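Local coordinates for protein putative dienelactone hydrolase (Klebsiella pneumoniae subsp. pneumoniae MGH 78578, PDB 3F67) that is probably a hydrolase of the dienelactone hydrolase family, with an alpha/beta-hydrolase fold and a likely cysteine-histidine-aspartate catalytic triad, at residues 39-44 with 81-86; 49-54 with 229-234; 147-152 with 174-179. One frame throughout, in Å; residues are numbered along the deposited sequence.

Interaction 1. Residues 39-44 with 81-86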
loop_
_atom_site.group_PDB
_atom_site.type_symbol
_atom_site.label_atom_id
_atom_site.label_comp_id
_atom_site.label_asym_id
_atom_site.label_seq_id
_atom_site.Cartn_x
_atom_site.Cartn_y
_atom_site.Cartn_z
ATOM N N GLN A 39 -3.096 4.269 0.738
ATOM C CA GLN A 39 -4.502 4.349 1.190
ATOM C C GLN A 39 -5.449 3.303 0.570
ATOM O O GLN A 39 -5.140 2.704 -0.481
ATOM C CB GLN A 39 -4.991 5.730 0.724
ATOM C CG GLN A 39 -4.860 5.864 -0.791
ATOM C CD GLN A 39 -5.490 7.162 -1.299
ATOM O OE1 GLN A 39 -4.863 8.215 -1.217
ATOM N NE2 GLN A 39 -6.738 7.092 -1.766
ATOM N N GLU A 40 -6.605 3.098 1.231
ATOM C CA GLU A 40 -7.775 2.499 0.592
ATOM C C GLU A 40 -8.452 3.583 -0.276
ATOM O O GLU A 40 -7.864 4.673 -0.499
ATOM C CB GLU A 40 -8.729 1.994 1.666
ATOM C CG GLU A 40 -8.012 1.108 2.743
ATOM C CD GLU A 40 -8.993 0.586 3.800
ATOM O OE1 GLU A 40 -9.408 1.367 4.685
ATOM O OE2 GLU A 40 -9.303 -0.629 3.799
ATOM N N ILE A 41 -9.668 3.315 -0.770
ATOM C CA ILE A 41 -10.370 4.326 -1.582
ATOM C C ILE A 41 -10.815 5.571 -0.773
ATOM O O ILE A 41 -11.305 6.548 -1.348
ATOM C CB ILE A 41 -11.598 3.738 -2.290
ATOM C CG1 ILE A 41 -12.595 3.149 -1.292
ATOM C CG2 ILE A 41 -11.110 2.683 -3.305
ATOM C CD1 ILE A 41 -13.887 2.673 -1.909
ATOM N N PHE A 42 -10.613 5.532 0.540
ATOM C CA PHE A 42 -11.098 6.610 1.396
ATOM C C PHE A 42 -10.107 7.731 1.580
ATOM O O PHE A 42 -10.383 8.699 2.312
ATOM C CB PHE A 42 -11.594 6.046 2.749
ATOM C CG PHE A 42 -12.520 4.873 2.577
ATOM C CD1 PHE A 42 -13.724 5.018 1.882
ATOM C CD2 PHE A 42 -12.155 3.604 3.050
ATOM C CE1 PHE A 42 -14.607 3.905 1.660
ATOM C CE2 PHE A 42 -13.025 2.492 2.846
ATOM C CZ PHE A 42 -14.253 2.664 2.132
ATOM N N GLY A 43 -8.952 7.595 0.948
ATOM C CA GLY A 43 -7.905 8.624 1.030
ATOM C C GLY A 43 -7.124 8.526 2.321
ATOM O O GLY A 43 -7.112 7.472 2.992
ATOM N N VAL A 44 -6.426 9.608 2.671
ATOM C CA VAL A 44 -5.540 9.529 3.882
ATOM C C VAL A 44 -6.420 9.823 5.104
ATOM O O VAL A 44 -6.418 10.917 5.699
ATOM C CB VAL A 44 -4.289 10.434 3.748
ATOM C CG1 VAL A 44 -3.341 10.227 4.978
ATOM C CG2 VAL A 44 -3.518 10.021 2.533
ATOM N N PRO A 81 -20.283 2.964 -4.247
ATOM C CA PRO A 81 -20.369 2.892 -5.711
ATOM C C PRO A 81 -20.096 4.220 -6.437
ATOM O O PRO A 81 -19.440 4.222 -7.484
ATOM C CB PRO A 81 -21.824 2.449 -5.935
ATOM C CG PRO A 81 -22.084 1.570 -4.758
ATOM C CD PRO A 81 -21.452 2.334 -3.606
ATOM N N THR A 82 -20.617 5.334 -5.911
ATOM C CA THR A 82 -20.405 6.635 -6.538
ATOM C C THR A 82 -18.932 7.066 -6.404
ATOM O O THR A 82 -18.360 7.646 -7.327
ATOM C CB THR A 82 -21.342 7.679 -5.954
ATOM O OG1 THR A 82 -22.693 7.217 -6.134
ATOM C CG2 THR A 82 -21.279 9.004 -6.722
ATOM N N LEU A 83 -18.354 6.807 -5.245
ATOM C CA LEU A 83 -16.937 7.076 -5.030
ATOM C C LEU A 83 -16.097 6.323 -6.068
ATOM O O LEU A 83 -15.196 6.900 -6.693
ATOM C CB LEU A 83 -16.506 6.670 -3.614
ATOM C CG LEU A 83 -15.011 6.669 -3.238
ATOM C CD1 LEU A 83 -14.392 8.062 -3.514
ATOM C CD2 LEU A 83 -14.831 6.230 -1.772
ATOM N N PHE A 84 -16.396 5.041 -6.248
ATOM C CA PHE A 84 -15.676 4.237 -7.247
ATOM C C PHE A 84 -15.825 4.795 -8.653
ATOM O O PHE A 84 -14.833 5.050 -9.349
ATOM C CB PHE A 84 -16.163 2.788 -7.210
ATOM C CG PHE A 84 -15.227 1.886 -6.524
ATOM C CD1 PHE A 84 -15.604 1.178 -5.394
ATOM C CD2 PHE A 84 -13.932 1.776 -6.982
ATOM C CE1 PHE A 84 -14.699 0.349 -4.760
ATOM C CE2 PHE A 84 -13.026 0.966 -6.347
ATOM C CZ PHE A 84 -13.406 0.248 -5.241
ATOM N N LYS A 85 -17.071 5.000 -9.054
ATOM C CA LYS A 85 -17.397 5.469 -10.419
ATOM C C LYS A 85 -16.869 6.867 -10.766
ATOM O O LYS A 85 -16.298 7.081 -11.847
ATOM C CB LYS A 85 -18.908 5.404 -10.652
ATOM C CG LYS A 85 -19.382 5.816 -12.054
ATOM C CD LYS A 85 -20.897 5.568 -12.153
ATOM C CE LYS A 85 -21.508 6.171 -13.408
ATOM N NZ LYS A 85 -23.001 5.935 -13.459
ATOM N N GLU A 86 -17.066 7.816 -9.863
ATOM C CA GLU A 86 -16.786 9.212 -10.160
ATOM C C GLU A 86 -15.371 9.671 -9.787
ATOM O O GLU A 86 -14.886 10.693 -10.294
ATOM C CB GLU A 86 -17.833 10.123 -9.503
ATOM C CG GLU A 86 -19.299 9.790 -9.854
ATOM C CD GLU A 86 -19.648 9.906 -11.348
ATOM O OE1 GLU A 86 -18.908 10.564 -12.125
ATOM O OE2 GLU A 86 -20.696 9.343 -11.744
#
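Ile41 projects from the loop 39-44 into the angle between Leu83 and Phe84 on helix 80-88; the side-chain packing is apolar, and no hydrogen bond crosses the contact. Its CD1 lies 3.7 Å from Leu83 CD2 and 3.8 Å from Phe84 CE1, while the other branch reaches the same ring, with CG2 3.9 Å from Phe84 CZ. Both branches of the isoleucine thus meet the outer end of the phenylalanine ring from the same side, and the two side chains cross at about a right angle. Leu83 CD2 is shared: it also packs 3.6 Å from the backbone Ile41 O and 4.0 Å from Phe42 CD1. With CG anti to the backbone N (chi1 171°), Leu83 sends this methyl toward the loop. One face of the Phe42 ring rests on Ile41 CG1, so the two neighbours on the loop offer the helix a joined apolar surface.

Behind this layer, a type I turn from Glu40 to Gly43 presents Ile41 and Phe42 at its two central positions. Gln39 NE2 donates a bent 3.0 Å hydrogen bond to Glu40 O, which helps hold the turn, and Glu40 forms a salt bridge with Arg219. Ile80, Val88, Tyr68 and Trp124 also touch Ile41. A loop following strand 32-38 and lying near the probable Cys123 nucleophile elbow is where alpha/beta hydrolases typically supply part of the oxyanion hole, a role that is probable here.

Interaction 2. Residues 49-54 with 229-234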
loop_
_atom_site.group_PDB
_atom_site.type_symbol
_atom_site.label_atom_id
_atom_site.label_comp_id
_atom_site.label_asym_id
_atom_site.label_seq_id
_atom_site.Cartn_x
_atom_site.Cartn_y
_atom_site.Cartn_z
ATOM N N ARG A 49 -3.538 7.561 8.905
ATOM C CA ARG A 49 -2.623 8.352 9.750
ATOM C C ARG A 49 -2.193 7.576 11.002
ATOM O O ARG A 49 -1.013 7.591 11.379
ATOM C CB ARG A 49 -3.256 9.716 10.090
ATOM C CG ARG A 49 -3.647 10.526 8.829
ATOM C CD ARG A 49 -4.599 11.678 9.191
ATOM N NE ARG A 49 -3.992 12.712 10.032
ATOM C CZ ARG A 49 -3.696 13.950 9.618
ATOM N NH1 ARG A 49 -3.176 14.830 10.464
ATOM N NH2 ARG A 49 -3.930 14.324 8.368
ATOM N N ASP A 50 -3.140 6.872 11.627
ATOM C CA ASP A 50 -2.855 5.961 12.767
ATOM C C ASP A 50 -1.834 4.879 12.350
ATOM O O ASP A 50 -0.865 4.627 13.079
ATOM C CB ASP A 50 -4.183 5.325 13.231
ATOM C CG ASP A 50 -4.067 4.476 14.486
ATOM O OD1 ASP A 50 -3.115 4.638 15.278
ATOM O OD2 ASP A 50 -5.011 3.664 14.693
ATOM N N LEU A 51 -2.041 4.246 11.189
ATOM C CA LEU A 51 -1.094 3.260 10.711
ATOM C C LEU A 51 0.316 3.843 10.513
ATOM O O LEU A 51 1.291 3.155 10.817
ATOM C CB LEU A 51 -1.605 2.584 9.408
ATOM C CG LEU A 51 -2.943 1.808 9.608
ATOM C CD1 LEU A 51 -3.293 1.151 8.287
ATOM C CD2 LEU A 51 -2.900 0.760 10.736
ATOM N N CYS A 52 0.434 5.072 9.976
ATOM C CA CYS A 52 1.760 5.693 9.797
ATOM C C CYS A 52 2.412 5.864 11.172
ATOM O O CYS A 52 3.609 5.601 11.355
ATOM C CB CYS A 52 1.614 7.085 9.154
ATOM S SG CYS A 52 1.186 6.969 7.382
ATOM N N ARG A 53 1.615 6.302 12.152
ATOM C CA ARG A 53 2.168 6.474 13.501
ATOM C C ARG A 53 2.613 5.123 14.114
ATOM O O ARG A 53 3.672 5.063 14.767
ATOM C CB ARG A 53 1.150 7.152 14.417
ATOM C CG ARG A 53 0.930 8.599 14.020
ATOM C CD ARG A 53 0.072 9.319 15.040
ATOM N NE ARG A 53 -1.301 8.807 15.203
ATOM C CZ ARG A 53 -2.372 9.246 14.563
ATOM N NH1 ARG A 53 -2.269 10.183 13.618
ATOM N NH2 ARG A 53 -3.579 8.715 14.882
ATOM N N ARG A 54 1.830 4.056 13.875
ATOM C CA ARG A 54 2.189 2.717 14.373
ATOM C C ARG A 54 3.489 2.226 13.741
ATOM O O ARG A 54 4.346 1.629 14.431
ATOM C CB ARG A 54 1.026 1.733 14.161
ATOM C CG ARG A 54 -0.146 2.059 15.104
ATOM C CD ARG A 54 -1.317 1.141 14.869
ATOM N NE ARG A 54 -0.926 -0.272 14.899
ATOM C CZ ARG A 54 -1.632 -1.247 14.349
ATOM N NH1 ARG A 54 -2.807 -0.977 13.797
ATOM N NH2 ARG A 54 -1.195 -2.524 14.433
ATOM N N ASP A 229 -1.824 -10.717 13.704
ATOM C CA ASP A 229 -0.879 -11.633 13.056
ATOM C C ASP A 229 -0.304 -11.015 11.781
ATOM O O ASP A 229 0.905 -11.089 11.528
ATOM C CB ASP A 229 -1.548 -12.983 12.756
ATOM C CG ASP A 229 -0.563 -13.998 12.205
ATOM O OD1 ASP A 229 0.120 -14.624 13.031
ATOM O OD2 ASP A 229 -0.429 -14.148 10.968
ATOM N N GLY A 230 -1.171 -10.421 10.959
ATOM C CA GLY A 230 -0.708 -9.785 9.694
ATOM C C GLY A 230 0.277 -8.665 9.949
ATOM O O GLY A 230 1.317 -8.541 9.257
ATOM N N TRP A 231 -0.002 -7.868 10.979
ATOM C CA TRP A 231 0.898 -6.761 11.314
ATOM C C TRP A 231 2.288 -7.319 11.700
ATOM O O TRP A 231 3.319 -6.791 11.270
ATOM C CB TRP A 231 0.330 -5.957 12.483
ATOM C CG TRP A 231 0.996 -4.601 12.661
ATOM C CD1 TRP A 231 1.865 -4.235 13.642
ATOM C CD2 TRP A 231 0.770 -3.425 11.853
ATOM N NE1 TRP A 231 2.249 -2.902 13.458
ATOM C CE2 TRP A 231 1.582 -2.387 12.386
ATOM C CE3 TRP A 231 -0.024 -3.164 10.721
ATOM C CZ2 TRP A 231 1.618 -1.093 11.840
ATOM C CZ3 TRP A 231 0.020 -1.883 10.153
ATOM C CH2 TRP A 231 0.835 -0.857 10.730
ATOM N N GLN A 232 2.308 -8.432 12.452
ATOM C CA GLN A 232 3.604 -9.003 12.843
ATOM C C GLN A 232 4.296 -9.619 11.627
ATOM O O GLN A 232 5.527 -9.483 11.502
ATOM C CB GLN A 232 3.429 -10.043 13.957
ATOM C CG GLN A 232 2.972 -9.401 15.318
ATOM C CD GLN A 232 3.880 -8.211 15.748
ATOM O OE1 GLN A 232 3.402 -7.075 16.028
ATOM N NE2 GLN A 232 5.206 -8.449 15.736
ATOM N N ARG A 233 3.523 -10.210 10.721
ATOM C CA ARG A 233 4.137 -10.796 9.474
ATOM C C ARG A 233 4.700 -9.686 8.608
ATOM O O ARG A 233 5.743 -9.852 7.998
ATOM C CB ARG A 233 3.123 -11.616 8.653
ATOM C CG ARG A 233 2.785 -13.000 9.291
ATOM C CD ARG A 233 1.806 -13.776 8.419
ATOM N NE ARG A 233 1.528 -15.055 9.096
ATOM C CZ ARG A 233 2.218 -16.177 8.922
ATOM N NH1 ARG A 233 3.211 -16.229 8.037
ATOM N NH2 ARG A 233 1.843 -17.287 9.593
HETATM N N MSE A 234 4.019 -8.541 8.562
HETATM C CA MSE A 234 4.539 -7.395 7.795
HETATM C C MSE A 234 5.882 -6.906 8.364
HETATM O O MSE A 234 6.868 -6.719 7.636
HETATM C CB MSE A 234 3.530 -6.247 7.812
HETATM C CG MSE A 234 4.016 -4.975 7.088
HETATM SE SE MSE A 234 2.837 -3.481 7.555
HETATM C CE MSE A 234 3.323 -3.371 9.421
HETATM O O HOH W 1 3.512 -1.011 15.321
#
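Leu51 and Arg54, one helical turn apart on helix 46-57, meet Trp231 of helix 224-238 on one side of the central sheet of this alpha/beta-hydrolase fold. Leu51 comes first, with CD2 4.0 Å from Trp231 CZ3 at the six-membered end of the indole; on the sheet side the same leucine touches Phe122 of strand 116-122.

Arg54 supplies the polar half. Its CB packs 3.7 Å from Trp231 CZ2, and the chain then bends at chi3 (52°) to bring the guanidinium over the indole face in a cation-pi contact. CZ lies 4.0 Å from the centroid of the six-membered ring, 14° off its normal. The planes are inclined by 33°, and NH2 makes the closest approach, 3.4 Å from Trp231 CD2. On the opposite face, the CE methyl of selenomethionine Met234 sits over the ring system, so the indole is sandwiched between cation and methyl; Trp145 of strand 141-145 touches both Trp231 and Met234.

The edge of the indole is held as well. One water, in the ring plane, accepts from Trp231 NE1 at 2.9 Å and donates to the backbone Arg54 O at 2.9 Å.

Interaction 3. Residues 147-152 with 174-179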
loop_
_atom_site.group_PDB
_atom_site.type_symbol
_atom_site.label_atom_id
_atom_site.label_comp_id
_atom_site.label_asym_id
_atom_site.label_seq_id
_atom_site.Cartn_x
_atom_site.Cartn_y
_atom_site.Cartn_z
ATOM N N GLY A 147 -5.440 -6.777 -1.800
ATOM C CA GLY A 147 -5.499 -6.033 -3.063
ATOM C C GLY A 147 -6.021 -6.947 -4.177
ATOM O O GLY A 147 -5.550 -8.088 -4.327
ATOM N N LYS A 148 -6.967 -6.444 -4.971
ATOM C CA LYS A 148 -7.494 -7.177 -6.129
ATOM C C LYS A 148 -6.378 -7.693 -7.016
ATOM O O LYS A 148 -5.463 -6.930 -7.350
ATOM C CB LYS A 148 -8.358 -6.243 -6.987
ATOM C CG LYS A 148 -8.689 -6.841 -8.330
ATOM C CD LYS A 148 -8.981 -5.765 -9.404
ATOM C CE LYS A 148 -9.762 -4.650 -8.791
ATOM N NZ LYS A 148 -10.929 -5.232 -8.070
ATOM N N LEU A 149 -6.466 -8.968 -7.422
ATOM C CA LEU A 149 -5.395 -9.636 -8.189
ATOM C C LEU A 149 -5.657 -9.798 -9.686
ATOM O O LEU A 149 -4.719 -9.813 -10.503
ATOM C CB LEU A 149 -5.192 -11.037 -7.596
ATOM C CG LEU A 149 -4.701 -10.968 -6.120
ATOM C CD1 LEU A 149 -4.777 -12.397 -5.546
ATOM C CD2 LEU A 149 -3.229 -10.447 -5.974
ATOM N N VAL A 150 -6.927 -9.987 -10.008
ATOM C CA VAL A 150 -7.381 -10.226 -11.389
ATOM C C VAL A 150 -8.573 -9.329 -11.599
ATOM O O VAL A 150 -9.220 -8.848 -10.661
ATOM C CB VAL A 150 -7.761 -11.743 -11.717
ATOM C CG1 VAL A 150 -7.085 -12.174 -12.988
ATOM C CG2 VAL A 150 -7.354 -12.664 -10.694
ATOM N N GLY A 151 -8.819 -8.978 -12.839
ATOM C CA GLY A 151 -9.852 -8.000 -13.088
ATOM C C GLY A 151 -10.023 -7.841 -14.586
ATOM O O GLY A 151 -9.209 -8.304 -15.394
ATOM N N GLU A 152 -11.076 -7.155 -14.951
ATOM C CA GLU A 152 -11.195 -6.700 -16.330
ATOM C C GLU A 152 -10.319 -5.454 -16.396
ATOM O O GLU A 152 -10.054 -4.813 -15.373
ATOM C CB GLU A 152 -12.641 -6.376 -16.716
ATOM C CG GLU A 152 -13.274 -5.228 -15.921
ATOM C CD GLU A 152 -14.436 -4.547 -16.672
ATOM O OE1 GLU A 152 -14.824 -5.002 -17.793
ATOM O OE2 GLU A 152 -14.968 -3.540 -16.122
ATOM N N GLY A 174 1.642 -11.072 0.535
ATOM C CA GLY A 174 0.227 -10.659 0.478
ATOM C C GLY A 174 -0.500 -11.171 1.713
ATOM O O GLY A 174 -0.272 -12.293 2.159
ATOM N N LEU A 175 -1.375 -10.349 2.280
ATOM C CA LEU A 175 -2.161 -10.764 3.466
ATOM C C LEU A 175 -3.633 -10.696 3.054
ATOM O O LEU A 175 -4.166 -9.608 2.817
ATOM C CB LEU A 175 -1.851 -9.783 4.633
ATOM C CG LEU A 175 -0.362 -9.808 5.053
ATOM C CD1 LEU A 175 -0.065 -8.642 6.036
ATOM C CD2 LEU A 175 0.033 -11.201 5.715
ATOM N N TYR A 176 -4.282 -11.869 2.942
ATOM C CA TYR A 176 -5.595 -11.972 2.285
ATOM C C TYR A 176 -6.587 -12.670 3.225
ATOM O O TYR A 176 -6.175 -13.469 4.088
ATOM C CB TYR A 176 -5.434 -12.719 0.938
ATOM C CG TYR A 176 -4.926 -11.749 -0.127
ATOM C CD1 TYR A 176 -3.616 -11.217 -0.051
ATOM C CD2 TYR A 176 -5.753 -11.345 -1.186
ATOM C CE1 TYR A 176 -3.163 -10.299 -0.960
ATOM C CE2 TYR A 176 -5.300 -10.409 -2.147
ATOM C CZ TYR A 176 -4.002 -9.905 -2.029
ATOM O OH TYR A 176 -3.547 -8.949 -2.919
ATOM N N GLY A 177 -7.873 -12.346 3.074
ATOM C CA GLY A 177 -8.918 -12.978 3.901
ATOM C C GLY A 177 -9.716 -14.042 3.124
ATOM O O GLY A 177 -10.216 -13.777 2.025
ATOM N N ALA A 178 -9.831 -15.225 3.698
ATOM C CA ALA A 178 -10.601 -16.319 3.070
ATOM C C ALA A 178 -12.069 -15.966 2.863
ATOM O O ALA A 178 -12.683 -16.445 1.900
ATOM C CB ALA A 178 -10.471 -17.610 3.884
ATOM N N LYS A 179 -12.646 -15.147 3.747
ATOM C CA LYS A 179 -14.066 -14.780 3.651
ATOM C C LYS A 179 -14.322 -13.578 2.757
ATOM O O LYS A 179 -15.452 -13.106 2.670
ATOM C CB LYS A 179 -14.662 -14.509 5.036
ATOM C CG LYS A 179 -14.313 -15.558 6.058
ATOM C CD LYS A 179 -15.464 -16.391 6.425
ATOM C CE LYS A 179 -15.099 -17.296 7.581
ATOM N NZ LYS A 179 -16.352 -17.681 8.288
#
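The phenol oxygen of Tyr176 is gripped from two directions: it donates a 2.6 Å hydrogen bond to the backbone Gly147 O and is also hydrogen-bonded to Trp130 NE1 of helix 124-133. The tyrosine belongs to strand 172-177 of the central sheet of the alpha/beta-hydrolase fold, and Gly147 lies at the start of the loop after the adjacent parallel strand 141-145. The bond thus spans the C-terminal ends of two neighbouring strands, where this fold places its catalytic residues.

Tyr176 OH approaches Gly147 O in the carbonyl plane and on a lone pair, with a C=O...O angle of 122°. The carbonyl oxygen also lies at the edge of the phenol ring, near its plane. Gly147 N is 3.1 Å from Tyr176 OH. With CG anti to its carbonyl carbon (chi1 -81°), Tyr176 extends from the strand toward the loop, and the hydroxyl links to loop and helix fix the far end of the side chain. Gly174, two residues earlier on the strand, places its CA at another part of the ring edge.

Leu149 adds an apolar wall, its side chain crossing the phenol at a slant. It is backed by Trp130 and by Val188 and Met191 of helix 185-197, so an apolar group lies beside the hydrogen-bonded hydroxyl. Leu149 CD1 packs 4.0 Å from Tyr176 CE2, whereas its other methyl, CD2, comes within 3.4 Å of Tyr176 OH.

From the N terminus, the chain leaves strand 32-38 through loop 39-44 and enters helix 46-57, beginning interactions 1 and 2 in quick succession. Interaction 1 closes first, at helix 80-88; interaction 2 stays open until helix 224-238 near the C terminus, so their loops cross. Interaction 3 opens and closes between the two halves of interaction 2, joining the loop after strand 141-145 to strand 172-177. Val44 CG1 and Arg49 CG, 3.9 Å apart, bring interactions 1 and 2 into contact, while Leu175 packs against Gly230 O and the Arg233 side chain to join 2 with 3. Interactions 1 and 3 do not touch; their centres are about 17 Å apart.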